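Local atomic coordinates of MarR family transcriptional regulator (Peptoclostridium difficile, PDB entry 5ERI), a protein that probably binds DNA as a dimeric winged-helix transcription factor of the MarR family, regulating gene expression. Residues Glu130-Ser133 with Ile134-Phe138; Asp139-Thr142 with Asp143-Gln147; Asn41-Asn44 with Asp45-Lys49; Thr59-Thr62 with Arg63-Asn67. All blocks are in the same frame, centred on the assembly; numbering follows the deposited sequence.

Contact 1. Residues Glu130-Ser133 with Ile134-Phe138; sequences ENRS and IEICF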
loop_
_atom_site.group_PDB
_atom_site.type_symbol
_atom_site.label_atom_id
_atom_site.label_comp_id
_atom_site.label_asym_id
_atom_site.label_seq_id
_atom_site.Cartn_x
_atom_site.Cartn_y
_atom_site.Cartn_z
ATOM N N GLU A 130 0.036 15.038 5.442
ATOM C CA GLU A 130 -1.086 14.189 5.086
ATOM C C GLU A 130 -2.182 15.113 4.493
ATOM O O GLU A 130 -2.846 14.808 3.462
ATOM C CB GLU A 130 -1.568 13.412 6.362
ATOM C CG GLU A 130 -2.610 12.314 6.126
ATOM C CD GLU A 130 -2.815 11.286 7.296
ATOM O OE1 GLU A 130 -3.796 10.514 7.141
ATOM O OE2 GLU A 130 -2.057 11.218 8.337
ATOM N N ASN A 131 -2.391 16.262 5.133
ATOM C CA ASN A 131 -3.452 17.172 4.639
ATOM C C ASN A 131 -3.073 17.716 3.262
ATOM O O ASN A 131 -3.933 17.920 2.433
ATOM C CB ASN A 131 -3.686 18.320 5.588
ATOM C CG ASN A 131 -4.453 17.909 6.835
ATOM O OD1 ASN A 131 -5.292 16.988 6.832
ATOM N ND2 ASN A 131 -4.204 18.639 7.905
ATOM N N ARG A 132 -1.778 17.914 3.030
ATOM C CA ARG A 132 -1.342 18.310 1.705
ATOM C C ARG A 132 -1.613 17.198 0.649
ATOM O O ARG A 132 -2.064 17.514 -0.502
ATOM C CB ARG A 132 0.132 18.697 1.758
ATOM C CG ARG A 132 0.568 19.382 0.476
ATOM C CD ARG A 132 1.768 18.699 -0.144
ATOM N NE ARG A 132 2.100 19.269 -1.439
ATOM C CZ ARG A 132 3.036 18.770 -2.233
ATOM N NH1 ARG A 132 3.715 17.690 -1.863
ATOM N NH2 ARG A 132 3.305 19.346 -3.391
ATOM N N SER A 133 -1.395 15.909 1.040
ATOM C CA SER A 133 -1.633 14.781 0.088
ATOM C C SER A 133 -3.078 14.642 -0.158
ATOM O O SER A 133 -3.513 14.282 -1.254
ATOM C CB SER A 133 -1.063 13.434 0.579
ATOM O OG SER A 133 0.121 13.661 1.285
ATOM N N ILE A 134 -3.853 14.899 0.888
ATOM C CA ILE A 134 -5.314 14.808 0.796
ATOM C C ILE A 134 -5.839 15.839 -0.201
ATOM O O ILE A 134 -6.714 15.565 -1.005
ATOM C CB ILE A 134 -5.976 15.136 2.156
ATOM C CG1 ILE A 134 -5.942 13.911 3.081
ATOM C CG2 ILE A 134 -7.433 15.565 1.954
ATOM C CD1 ILE A 134 -6.102 14.287 4.526
ATOM N N GLU A 135 -5.288 17.027 -0.118
ATOM C CA GLU A 135 -5.713 18.084 -1.018
ATOM C C GLU A 135 -5.473 17.671 -2.515
ATOM O O GLU A 135 -6.368 17.802 -3.365
ATOM C CB GLU A 135 -5.020 19.409 -0.619
ATOM C CG GLU A 135 -5.894 20.347 0.250
ATOM C CD GLU A 135 -5.600 20.390 1.791
ATOM O OE1 GLU A 135 -5.909 19.392 2.567
ATOM O OE2 GLU A 135 -5.124 21.487 2.243
ATOM N N ILE A 136 -4.292 17.108 -2.773
ATOM C CA ILE A 136 -3.897 16.598 -4.095
ATOM C C ILE A 136 -4.855 15.545 -4.528
ATOM O O ILE A 136 -5.263 15.583 -5.664
ATOM C CB ILE A 136 -2.452 16.059 -4.137
ATOM C CG1 ILE A 136 -1.461 17.228 -3.980
ATOM C CG2 ILE A 136 -2.151 15.391 -5.471
ATOM C CD1 ILE A 136 -0.033 16.871 -3.574
ATOM N N CYS A 137 -5.273 14.641 -3.637
ATOM C CA CYS A 137 -6.163 13.537 -4.052
ATOM C C CYS A 137 -7.482 14.077 -4.504
ATOM O O CYS A 137 -8.167 13.462 -5.310
ATOM C CB CYS A 137 -6.523 12.601 -2.865
ATOM S SG CYS A 137 -5.212 11.482 -2.470
ATOM N N PHE A 138 -7.891 15.172 -3.864
ATOM C CA PHE A 138 -9.235 15.706 -4.040
ATOM C C PHE A 138 -9.313 16.888 -5.044
ATOM O O PHE A 138 -10.361 17.441 -5.296
ATOM C CB PHE A 138 -9.747 16.122 -2.685
ATOM C CG PHE A 138 -10.392 15.000 -1.888
ATOM C CD1 PHE A 138 -10.849 13.842 -2.488
ATOM C CD2 PHE A 138 -10.595 15.150 -0.502
ATOM C CE1 PHE A 138 -11.461 12.842 -1.744
ATOM C CE2 PHE A 138 -11.225 14.155 0.236
ATOM C CZ PHE A 138 -11.663 13.009 -0.387
#
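I136 and R132 meet one helical turn apart on the last turns of helix 117-138. From CB of I136, which lies 3.5 Å from the carbonyl oxygen of S133, the chain runs back along the helix: CG1 passes 3.5 Å from R132 O, and CD1 ends over one face of the R132 guanidinium, 3.9 Å from its CZ and near the centre of the group. R132 meets it with CG anti to the backbone N (chi1 -169°) and a bend at chi2, which carries the guanidinium forward over the next turn; its charge is paired with E163 of the second subunit. Successive i to i+4 bonds run beneath, I134 N to E130 O at 2.8 Å and C137 N to S133 O at 3.0 Å among them. This helix end belongs to the all-helical dimerisation region of the MarR fold, and its polar side chains reach across the interface: E130 forms a salt bridge with R31 of the second subunit, while the amide of N131 bonds to backbone atoms of T24 and D26 there. On that side the I134 side chain runs beside N131, its CD1 3.6 Å from N131 OD1. S133, buried, turns its OG back to the carbonyl of E129.

Contact 2. Residues Asp139-Thr142 with Asp143-Gln147; sequences DNFT and DEEKQ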
loop_
_atom_site.group_PDB
_atom_site.type_symbol
_atom_site.label_atom_id
_atom_site.label_comp_id
_atom_site.label_asym_id
_atom_site.label_seq_id
_atom_site.Cartn_x
_atom_site.Cartn_y
_atom_site.Cartn_z
ATOM N N ASP A 139 -8.186 17.250 -5.626
ATOM C CA ASP A 139 -8.159 18.250 -6.692
ATOM C C ASP A 139 -9.318 18.042 -7.658
ATOM O O ASP A 139 -9.516 16.957 -8.206
ATOM C CB ASP A 139 -6.846 18.147 -7.455
ATOM C CG ASP A 139 -6.508 19.409 -8.233
ATOM O OD1 ASP A 139 -7.238 20.414 -8.106
ATOM O OD2 ASP A 139 -5.513 19.376 -8.994
ATOM N N ASN A 140 -10.141 19.068 -7.816
ATOM C CA ASN A 140 -11.237 19.012 -8.793
ATOM C C ASN A 140 -12.372 18.165 -8.365
ATOM O O ASN A 140 -13.262 17.923 -9.162
ATOM C CB ASN A 140 -10.759 18.578 -10.210
ATOM C CG ASN A 140 -9.688 19.523 -10.780
ATOM O OD1 ASN A 140 -9.707 20.734 -10.520
ATOM N ND2 ASN A 140 -8.745 18.977 -11.547
ATOM N N PHE A 141 -12.377 17.728 -7.098
ATOM C CA PHE A 141 -13.549 17.026 -6.544
ATOM C C PHE A 141 -14.611 18.030 -6.095
ATOM O O PHE A 141 -14.245 19.054 -5.519
ATOM C CB PHE A 141 -13.132 16.204 -5.337
ATOM C CG PHE A 141 -12.773 14.791 -5.676
ATOM C CD1 PHE A 141 -11.646 14.527 -6.411
ATOM C CD2 PHE A 141 -13.570 13.736 -5.259
ATOM C CE1 PHE A 141 -11.326 13.225 -6.745
ATOM C CE2 PHE A 141 -13.265 12.440 -5.602
ATOM C CZ PHE A 141 -12.137 12.184 -6.349
ATOM N N THR A 142 -15.896 17.734 -6.322
ATOM C CA THR A 142 -16.979 18.462 -5.627
ATOM C C THR A 142 -17.130 17.912 -4.226
ATOM O O THR A 142 -16.635 16.832 -3.915
ATOM C CB THR A 142 -18.355 18.300 -6.279
ATOM O OG1 THR A 142 -18.843 16.977 -6.047
ATOM C CG2 THR A 142 -18.316 18.606 -7.817
ATOM N N ASP A 143 -17.844 18.642 -3.387
ATOM C CA ASP A 143 -18.100 18.190 -2.035
ATOM C C ASP A 143 -18.881 16.919 -2.013
ATOM O O ASP A 143 -18.615 16.049 -1.180
ATOM C CB ASP A 143 -18.828 19.257 -1.229
ATOM C CG ASP A 143 -17.888 20.383 -0.764
ATOM O OD1 ASP A 143 -16.867 20.660 -1.462
ATOM O OD2 ASP A 143 -18.172 20.980 0.307
ATOM N N GLU A 144 -19.845 16.793 -2.911
ATOM C CA GLU A 144 -20.643 15.591 -2.927
ATOM C C GLU A 144 -19.746 14.337 -3.273
ATOM O O GLU A 144 -19.909 13.265 -2.699
ATOM C CB GLU A 144 -21.764 15.759 -3.935
ATOM C CG GLU A 144 -22.507 14.467 -4.267
ATOM C CD GLU A 144 -23.803 14.333 -3.508
ATOM O OE1 GLU A 144 -24.500 15.365 -3.451
ATOM O OE2 GLU A 144 -24.132 13.226 -2.986
ATOM N N GLU A 145 -18.830 14.489 -4.235
ATOM C CA GLU A 145 -17.937 13.401 -4.668
ATOM C C GLU A 145 -17.042 13.001 -3.508
ATOM O O GLU A 145 -16.868 11.837 -3.257
ATOM C CB GLU A 145 -17.050 13.824 -5.858
ATOM C CG GLU A 145 -17.824 13.953 -7.194
ATOM C CD GLU A 145 -17.008 14.609 -8.338
ATOM O OE1 GLU A 145 -16.215 15.579 -8.089
ATOM O OE2 GLU A 145 -17.193 14.158 -9.499
ATOM N N LYS A 146 -16.504 13.983 -2.797
ATOM C CA LYS A 146 -15.708 13.759 -1.587
ATOM C C LYS A 146 -16.420 12.834 -0.601
ATOM O O LYS A 146 -15.871 11.796 -0.170
ATOM C CB LYS A 146 -15.373 15.051 -0.887
ATOM C CG LYS A 146 -14.344 15.878 -1.574
ATOM C CD LYS A 146 -13.817 16.982 -0.646
ATOM C CE LYS A 146 -13.384 18.169 -1.474
ATOM N NZ LYS A 146 -12.365 18.958 -0.725
ATOM N N GLN A 147 -17.629 13.203 -0.257
ATOM C CA GLN A 147 -18.438 12.423 0.662
ATOM C C GLN A 147 -18.706 11.043 0.100
ATOM O O GLN A 147 -18.676 10.020 0.826
ATOM C CB GLN A 147 -19.796 13.108 0.916
ATOM C CG GLN A 147 -19.724 14.499 1.533
ATOM C CD GLN A 147 -21.086 15.177 1.454
ATOM O OE1 GLN A 147 -22.117 14.493 1.327
ATOM N NE2 GLN A 147 -21.102 16.517 1.471
#
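The backbone passes from the extended F141 and T142 (psi 141° and 166°) directly into helix 143-167, whose first turn is closed by K146 N donating to T142 O at 3.1 Å. T142 and E145 then exchange two further bonds. T142 OG1 accepts from E145 N at 3.1 Å; with chi1 at 72°, the hydroxyl sits between the backbone N and the carbonyl carbon, directed at the start of the helix. In return E145 sends its extended side chain back across T142 at about a right angle, and OE1 takes the T142 N-H at 2.8 Å, nearly straight, on the anti side of the carboxylate and somewhat out of its plane. F141 flanks this pair: its ring atom CD2 lies 3.5 Å from E145 CB, and K146 N comes to the ring edge near its plane. CB of F141 also touches K146 CG at 4.0 Å. The same ring meets that of F138 and makes a cation-pi contact with K155 of the second subunit, so the turn borders the dimer interface. The reciprocal bonds of T142, at the N-cap, and E145 make a classic capping box, starting the long C-terminal helix after the short loop that follows helix 117-138.

Contact 3. Residues Asn41-Asn44 with Asp45-Lys49; sequences NSIN and DIKYK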
loop_
_atom_site.group_PDB
_atom_site.type_symbol
_atom_site.label_atom_id
_atom_site.label_comp_id
_atom_site.label_asym_id
_atom_site.label_seq_id
_atom_site.Cartn_x
_atom_site.Cartn_y
_atom_site.Cartn_z
ATOM N N ASN A 41 2.702 6.518 -1.141
ATOM C CA ASN A 41 3.882 6.075 -0.387
ATOM C C ASN A 41 5.236 6.417 -1.047
ATOM O O ASN A 41 6.210 6.687 -0.342
ATOM C CB ASN A 41 3.792 4.558 -0.177
ATOM C CG ASN A 41 2.592 4.169 0.706
ATOM O OD1 ASN A 41 2.007 5.007 1.416
ATOM N ND2 ASN A 41 2.235 2.889 0.672
ATOM N N SER A 42 5.301 6.344 -2.380
ATOM C CA SER A 42 6.504 6.745 -3.132
ATOM C C SER A 42 6.703 8.222 -2.902
ATOM O O SER A 42 7.768 8.651 -2.641
ATOM C CB SER A 42 6.361 6.487 -4.652
ATOM O OG SER A 42 6.424 5.077 -4.920
ATOM N N ILE A 43 5.678 9.017 -3.013
ATOM C CA ILE A 43 5.857 10.430 -2.694
ATOM C C ILE A 43 6.241 10.679 -1.222
ATOM O O ILE A 43 7.113 11.533 -0.909
ATOM C CB ILE A 43 4.562 11.135 -2.958
ATOM C CG1 ILE A 43 4.356 11.140 -4.478
ATOM C CG2 ILE A 43 4.642 12.541 -2.387
ATOM C CD1 ILE A 43 3.035 11.733 -4.942
ATOM N N ASN A 44 5.632 9.923 -0.306
ATOM C CA ASN A 44 5.982 10.074 1.134
ATOM C C ASN A 44 7.418 9.639 1.437
ATOM O O ASN A 44 8.071 10.190 2.303
ATOM C CB ASN A 44 5.008 9.292 2.035
ATOM C CG ASN A 44 3.685 9.959 2.143
ATOM O OD1 ASN A 44 3.593 11.171 1.973
ATOM N ND2 ASN A 44 2.634 9.165 2.361
ATOM N N ASP A 45 7.896 8.621 0.737
ATOM C CA ASP A 45 9.326 8.276 0.756
ATOM C C ASP A 45 10.255 9.462 0.382
ATOM O O ASP A 45 11.374 9.511 0.904
ATOM C CB ASP A 45 9.618 7.051 -0.159
ATOM C CG ASP A 45 9.284 5.698 0.495
ATOM O OD1 ASP A 45 8.511 5.641 1.458
ATOM O OD2 ASP A 45 9.802 4.677 0.031
ATOM N N ILE A 46 9.813 10.398 -0.479
ATOM C CA ILE A 46 10.630 11.600 -0.836
ATOM C C ILE A 46 10.622 12.611 0.313
ATOM O O ILE A 46 11.653 13.132 0.744
ATOM C CB ILE A 46 10.151 12.301 -2.161
ATOM C CG1 ILE A 46 10.007 11.312 -3.356
ATOM C CG2 ILE A 46 11.057 13.472 -2.557
ATOM C CD1 ILE A 46 11.193 10.448 -3.653
ATOM N N LYS A 47 9.442 12.889 0.824
ATOM C CA LYS A 47 9.295 13.907 1.874
ATOM C C LYS A 47 9.965 13.464 3.176
ATOM O O LYS A 47 10.540 14.258 3.886
ATOM C CB LYS A 47 7.819 14.203 2.099
ATOM C CG LYS A 47 7.090 14.617 0.815
ATOM C CD LYS A 47 5.728 15.275 1.056
ATOM C CE LYS A 47 4.561 14.295 1.271
ATOM N NZ LYS A 47 3.215 14.973 1.402
ATOM N N TYR A 48 9.973 12.173 3.453
ATOM C CA TYR A 48 10.365 11.724 4.776
ATOM C C TYR A 48 11.726 11.104 4.786
ATOM O O TYR A 48 12.115 10.536 5.830
ATOM C CB TYR A 48 9.360 10.720 5.313
ATOM C CG TYR A 48 8.018 11.295 5.617
ATOM C CD1 TYR A 48 7.902 12.382 6.470
ATOM C CD2 TYR A 48 6.845 10.733 5.067
ATOM C CE1 TYR A 48 6.665 12.925 6.745
ATOM C CE2 TYR A 48 5.603 11.272 5.326
ATOM C CZ TYR A 48 5.505 12.359 6.172
ATOM O OH TYR A 48 4.232 12.860 6.437
ATOM N N LYS A 49 12.470 11.204 3.675
ATOM C CA LYS A 49 13.846 10.636 3.611
ATOM C C LYS A 49 14.791 11.338 4.589
ATOM O O LYS A 49 15.602 10.673 5.270
ATOM C CB LYS A 49 14.463 10.727 2.190
ATOM C CG LYS A 49 15.980 10.411 2.119
ATOM C CD LYS A 49 16.505 10.419 0.686
ATOM C CE LYS A 49 17.998 10.754 0.622
ATOM N NZ LYS A 49 18.262 12.173 0.215
#
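N44 and Y48, one turn apart, form the tightly packed side of this helix end. Their side chains run the same way, with N44 CB 3.8 Å from Y48 CD2 and the amide and ring planes turned 47° against each other. Y48 CD2 is also 3.1 Å from N44 O, while Y48 N donates to that same oxygen at 3.0 Å. Beyond these residues the ring stacks on F58 and touches I126 and E129 of helix 117-138, which leaves Y48 buried. K47 crosses N44 obliquely on its way to E129: its CE passes 3.3 Å from N44 OD1 and 4.1 Å from I43 CG2, and the bend at chi3 (-83°) turns the ammonium toward the carboxylate of E129, with which it forms a salt bridge.

The other side is looser and more exposed. I46 meets mainly backbone there, CG1 lying 3.6 Å from S42 O, and its own N-H makes a weak bond to that oxygen besides one to I43 O. The latter oxygen is gripped twice, since K47 N also donates to it. V167 of the second subunit packs on I46, and S42 OG bonds to the backbone O of K80 there. D45 is only partly covered; its OD1 accepts from K55 N in the loop before helix 57-66. With Y48 the first residue to leave helical angles, this is the C-terminal end of helix 29-47, part of the helical dimerisation region of the MarR fold, tied here to both helix 117-138 and the second subunit.

Contact 4. Residues Thr59-Thr62 with Arg63-Asn67; sequences TFLT and RICEN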
loop_
_atom_site.group_PDB
_atom_site.type_symbol
_atom_site.label_atom_id
_atom_site.label_comp_id
_atom_site.label_asym_id
_atom_site.label_seq_id
_atom_site.Cartn_x
_atom_site.Cartn_y
_atom_site.Cartn_z
ATOM N N THR A 59 3.897 6.148 9.361
ATOM C CA THR A 59 2.583 5.595 9.678
ATOM C C THR A 59 2.528 5.042 11.123
ATOM O O THR A 59 1.617 5.318 11.871
ATOM C CB THR A 59 2.255 4.532 8.660
ATOM O OG1 THR A 59 2.134 5.187 7.398
ATOM C CG2 THR A 59 0.955 3.850 8.973
ATOM N N PHE A 60 3.506 4.241 11.477
ATOM C CA PHE A 60 3.619 3.725 12.822
ATOM C C PHE A 60 3.776 4.832 13.840
ATOM O O PHE A 60 3.140 4.820 14.921
ATOM C CB PHE A 60 4.802 2.708 12.923
ATOM C CG PHE A 60 4.589 1.418 12.118
ATOM C CD1 PHE A 60 3.910 0.334 12.671
ATOM C CD2 PHE A 60 5.085 1.286 10.851
ATOM C CE1 PHE A 60 3.670 -0.831 11.950
ATOM C CE2 PHE A 60 4.895 0.094 10.118
ATOM C CZ PHE A 60 4.147 -0.950 10.633
ATOM N N LEU A 61 4.618 5.796 13.511
ATOM C CA LEU A 61 4.814 6.923 14.407
ATOM C C LEU A 61 3.529 7.703 14.715
ATOM O O LEU A 61 3.219 7.976 15.886
ATOM C CB LEU A 61 5.882 7.822 13.860
ATOM C CG LEU A 61 6.321 8.981 14.751
ATOM C CD1 LEU A 61 6.583 8.417 16.130
ATOM C CD2 LEU A 61 7.574 9.625 14.165
ATOM N N THR A 62 2.754 8.052 13.697
ATOM C CA THR A 62 1.516 8.808 13.944
ATOM C C THR A 62 0.585 8.054 14.850
ATOM O O THR A 62 -0.055 8.665 15.702
ATOM C CB THR A 62 0.738 9.193 12.648
ATOM O OG1 THR A 62 0.288 8.021 12.001
ATOM C CG2 THR A 62 1.601 9.901 11.661
ATOM N N ARG A 63 0.452 6.740 14.647
ATOM C CA ARG A 63 -0.432 5.985 15.525
ATOM C C ARG A 63 0.031 5.936 16.967
ATOM O O ARG A 63 -0.793 5.935 17.919
ATOM C CB ARG A 63 -0.631 4.576 15.044
ATOM C CG ARG A 63 -1.203 4.456 13.669
ATOM C CD ARG A 63 -2.376 5.399 13.389
ATOM N NE ARG A 63 -2.408 5.659 11.966
ATOM C CZ ARG A 63 -3.212 5.084 11.124
ATOM N NH1 ARG A 63 -4.146 4.245 11.565
ATOM N NH2 ARG A 63 -3.102 5.380 9.825
ATOM N N ILE A 64 1.347 5.890 17.147
ATOM C CA ILE A 64 1.922 5.944 18.474
ATOM C C ILE A 64 1.661 7.314 19.102
ATOM O O ILE A 64 1.175 7.406 20.216
ATOM C CB ILE A 64 3.394 5.562 18.442
ATOM C CG1 ILE A 64 3.503 4.061 18.210
ATOM C CG2 ILE A 64 4.060 5.879 19.747
ATOM C CD1 ILE A 64 4.875 3.603 17.758
ATOM N N CYS A 65 1.938 8.390 18.384
ATOM C CA CYS A 65 1.616 9.717 18.930
ATOM C C CYS A 65 0.139 9.929 19.241
ATOM O O CYS A 65 -0.204 10.592 20.227
ATOM C CB CYS A 65 2.034 10.794 17.980
ATOM S SG CYS A 65 3.816 10.866 17.679
ATOM N N GLU A 66 -0.741 9.395 18.395
ATOM C CA GLU A 66 -2.167 9.572 18.608
ATOM C C GLU A 66 -2.706 8.689 19.707
ATOM O O GLU A 66 -3.771 9.019 20.271
ATOM C CB GLU A 66 -2.943 9.280 17.299
ATOM C CG GLU A 66 -2.744 10.399 16.274
ATOM C CD GLU A 66 -2.933 9.947 14.846
ATOM O OE1 GLU A 66 -3.393 8.783 14.636
ATOM O OE2 GLU A 66 -2.674 10.810 13.988
ATOM N N ASN A 67 -2.017 7.570 19.983
ATOM C CA ASN A 67 -2.470 6.622 21.029
ATOM C C ASN A 67 -1.338 6.212 22.024
ATOM O O ASN A 67 -0.917 5.026 22.087
ATOM C CB ASN A 67 -3.043 5.359 20.403
ATOM C CG ASN A 67 -4.130 5.627 19.368
ATOM O OD1 ASN A 67 -5.324 5.647 19.725
ATOM N ND2 ASN A 67 -3.727 5.817 18.060
#
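In helix 57-66, a largely buried helix of the MarR winged-helix domain, T62 and R63 lie side by side, pointing the same way. T62 OG1 donates to T59 O at 3.0 Å, its chi1 of 64° folding the hydroxyl back over the preceding turn. The same oxygen accepts a weak bond from R63 N. R63 bends at chi2 (-44°) and swings its guanidinium past T62 OG1, which lies at the edge of the group near its plane, 3.6 Å from R63 NE. One turn apart on another face, L61 CD1 touches C65 SG at 4.0 Å, and C65 N donates to L61 O (2.8 Å). F60 and I64 face the core, against helix 83-95. At the end of the helix N67 turns its amide back, ND2 donating to R63 O at 2.9 Å within the carbonyl plane; N67 N uses this oxygen as well, so two bonds hold the last turn. E66 packs its CG 3.3 Å from T62 O, and its carboxylate is held by Y123 and by R31 of the second subunit. That arginine also comes close to R63, so the E66 carboxylate probably offsets the positive charge gathered where the subunits meet.

All four contacts are local and follow in series along the chain, so none encloses or crosses another. Contact 3 ends helix 29-47, and the next helix, 57-66, carries contact 4; the two stay about 6 Å apart at their nearest atoms. Much later, contact 1 finishes helix 117-138, and contact 2 rounds the turn into helix 143-167. Contacts 1 and 2 touch where F138 CD2 packs on K146 CD at 3.7 Å. Contact 1 also meets contact 3, through S133 and K47, bringing sequence-distant helices together. Contact 4 belongs to the winged-helix part, the others to the helical dimerisation part, and every one reaches the second subunit.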